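Side-chain contact in glutathione S-transferase omega-like 2 (Saccharomyces cerevisiae, PDB 5LKB), which uses glutathione in thiol transferase, dehydroascorbate reductase and dimethylarsinic acid reductase reactions, working as a homodimeric member of the GST superfamily: residues V323-Y327 with W328-A332. Sequence-based numbering, arbitrary orientation.
Sequences VRNLY and WNYDA
Trp-328 and Tyr-327, neighbours in sequence near the C-terminal end of helix 317-329, illustrate how side chains of a last helical turn can pack on one another. Followed outward, the Trp-328 side chain begins with CB 3.5 Å beyond Arg-324 O, the same oxygen that receives the backbone N-H of Trp-328 in a nearly straight bond (2.9 Å, 170°). Next, CG lies in the plane of the Tyr-327 ring, at its edge, while CD1 dips to 3.2 Å from Arg-324 O, which meets the indole at its rim. CD2 and CE2 both rest against Tyr-327 CD2, and the far atoms CZ3 and CH2 reach Tyr-327 CE2. The result is a T-shaped pair, the edge of Tyr-327 driven into one indole face of Trp-328 with the planes at 81°. Tyr-327 can present that edge because its CG stands anti to the backbone N (chi1 177°). NE1 of Trp-328 is hydrogen-bonded to Arg-368 O. An alanine in place of Trp-328 would probably leave the Tyr-327 edge without its aromatic partner and the Arg-368 carbonyl without this donor.

On another side of the turn, Asn-329 ND2 donates to Asn-325 OD1 (2.8 Å), reinforcing the backbone bond between the same two residues; the acceptor lies near the Asn-329 amide plane, while the two amide planes are turned 64° from each other. Asn-325 ND2 gives a hydrogen to a water that also bonds Tyr-330 OH at 2.6 Å. Leu-326 CD2 lies over one face of the Tyr-330 ring, toward its rim; Tyr-330, where helical geometry ends, occupies the N-cap position before helix 331-334. Within the C-terminal GST domain, Val-323 and Tyr-327 pack on helix 285-304, whereas Ala-332 meets helix 47-58 of the thioredoxin-like domain.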
loop_
_atom_site.group_PDB
_atom_site.type_symbol
_atom_site.label_atom_id
_atom_site.label_comp_id
_atom_site.label_asym_id
_atom_site.label_seq_id
_atom_site.Cartn_x
_atom_site.Cartn_y
_atom_site.Cartn_z
ATOM N N VAL A 323 16.440 11.987 3.260
ATOM C CA VAL A 323 15.526 11.989 4.388
ATOM C C VAL A 323 16.119 11.178 5.536
ATOM O O VAL A 323 15.887 11.499 6.706
ATOM C CB VAL A 323 14.115 11.507 3.953
ATOM C CG1 VAL A 323 14.047 9.968 3.791
ATOM C CG2 VAL A 323 13.087 11.870 4.978
ATOM N N ARG A 324 16.857 10.109 5.212
ATOM C CA ARG A 324 17.527 9.337 6.244
ATOM C C ARG A 324 18.625 10.155 6.905
ATOM O O ARG A 324 18.787 10.069 8.129
ATOM C CB ARG A 324 18.111 8.035 5.676
ATOM C CG ARG A 324 17.008 7.027 5.427
ATOM C CD ARG A 324 17.601 5.752 4.859
ATOM N NE ARG A 324 18.220 5.950 3.556
ATOM C CZ ARG A 324 19.067 5.079 3.010
ATOM N NH1 ARG A 324 19.403 3.995 3.668
ATOM N NH2 ARG A 324 19.590 5.326 1.812
ATOM N N ASN A 325 19.348 10.975 6.130
ATOM C CA ASN A 325 20.365 11.836 6.741
ATOM C C ASN A 325 19.718 12.786 7.748
ATOM O O ASN A 325 20.216 12.963 8.871
ATOM C CB ASN A 325 21.122 12.636 5.673
ATOM C CG ASN A 325 22.191 13.554 6.277
ATOM O OD1 ASN A 325 22.991 13.109 7.088
ATOM N ND2 ASN A 325 22.197 14.791 5.865
ATOM N N LEU A 326 18.582 13.401 7.377
ATOM C CA LEU A 326 17.898 14.316 8.293
ATOM C C LEU A 326 17.391 13.581 9.521
ATOM O O LEU A 326 17.593 14.022 10.662
ATOM C CB LEU A 326 16.787 15.075 7.582
ATOM C CG LEU A 326 17.225 15.995 6.463
ATOM C CD1 LEU A 326 16.048 16.587 5.770
ATOM C CD2 LEU A 326 18.145 17.117 6.977
ATOM N N TYR A 327 16.716 12.454 9.310
ATOM C CA TYR A 327 16.133 11.764 10.446
ATOM C C TYR A 327 17.201 11.287 11.413
ATOM O O TYR A 327 17.078 11.501 12.613
ATOM C CB TYR A 327 15.327 10.550 9.919
ATOM C CG TYR A 327 14.743 9.711 11.069
ATOM C CD1 TYR A 327 13.497 10.009 11.593
ATOM C CD2 TYR A 327 15.463 8.663 11.650
ATOM C CE1 TYR A 327 12.978 9.338 12.643
ATOM C CE2 TYR A 327 14.929 7.975 12.680
ATOM C CZ TYR A 327 13.711 8.325 13.200
ATOM O OH TYR A 327 13.159 7.613 14.209
ATOM N N TRP A 328 18.226 10.582 10.922
ATOM C CA TRP A 328 19.162 9.932 11.843
ATOM C C TRP A 328 20.186 10.873 12.415
ATOM O O TRP A 328 20.690 10.628 13.515
ATOM C CB TRP A 328 19.860 8.752 11.187
ATOM C CG TRP A 328 18.908 7.613 10.849
ATOM C CD1 TRP A 328 18.438 7.296 9.622
ATOM C CD2 TRP A 328 18.343 6.654 11.757
ATOM N NE1 TRP A 328 17.587 6.194 9.686
ATOM C CE2 TRP A 328 17.503 5.784 10.989
ATOM C CE3 TRP A 328 18.432 6.464 13.152
ATOM C CZ2 TRP A 328 16.829 4.712 11.579
ATOM C CZ3 TRP A 328 17.741 5.414 13.735
ATOM C CH2 TRP A 328 16.955 4.553 12.943
ATOM N N ASN A 329 20.527 11.914 11.668
ATOM C CA ASN A 329 21.692 12.710 12.007
ATOM C C ASN A 329 21.339 14.058 12.607
ATOM O O ASN A 329 22.249 14.768 13.079
ATOM C CB ASN A 329 22.659 12.876 10.826
ATOM C CG ASN A 329 23.335 11.576 10.483
ATOM O OD1 ASN A 329 23.690 10.827 11.407
ATOM N ND2 ASN A 329 23.486 11.279 9.201
ATOM N N TYR A 330 20.060 14.433 12.658
ATOM C CA TYR A 330 19.615 15.698 13.257
ATOM C C TYR A 330 18.543 15.415 14.302
ATOM O O TYR A 330 17.428 15.016 13.953
ATOM C CB TYR A 330 19.066 16.624 12.189
ATOM C CG TYR A 330 20.084 17.099 11.211
ATOM C CD1 TYR A 330 20.627 16.300 10.246
ATOM C CD2 TYR A 330 20.521 18.431 11.269
ATOM C CE1 TYR A 330 21.582 16.765 9.355
ATOM C CE2 TYR A 330 21.458 18.896 10.373
ATOM C CZ TYR A 330 21.992 18.092 9.440
ATOM O OH TYR A 330 22.947 18.573 8.553
ATOM N N ASP A 331 18.862 15.634 15.575
ATOM C CA ASP A 331 17.923 15.311 16.639
ATOM C C ASP A 331 16.599 16.076 16.507
ATOM O O ASP A 331 15.558 15.584 16.968
ATOM C CB ASP A 331 18.509 15.637 18.011
ATOM C CG ASP A 331 19.656 14.717 18.409
ATOM O OD1 ASP A 331 19.914 13.711 17.716
ATOM O OD2 ASP A 331 20.280 15.082 19.432
ATOM N N ALA A 332 16.620 17.301 15.955
ATOM C CA ALA A 332 15.377 18.079 15.814
ATOM C C ALA A 332 14.359 17.347 14.959
ATOM O O ALA A 332 13.163 17.574 15.130
ATOM C CB ALA A 332 15.642 19.435 15.172
HETATM O O HOH W 1 24.099 16.834 6.933
#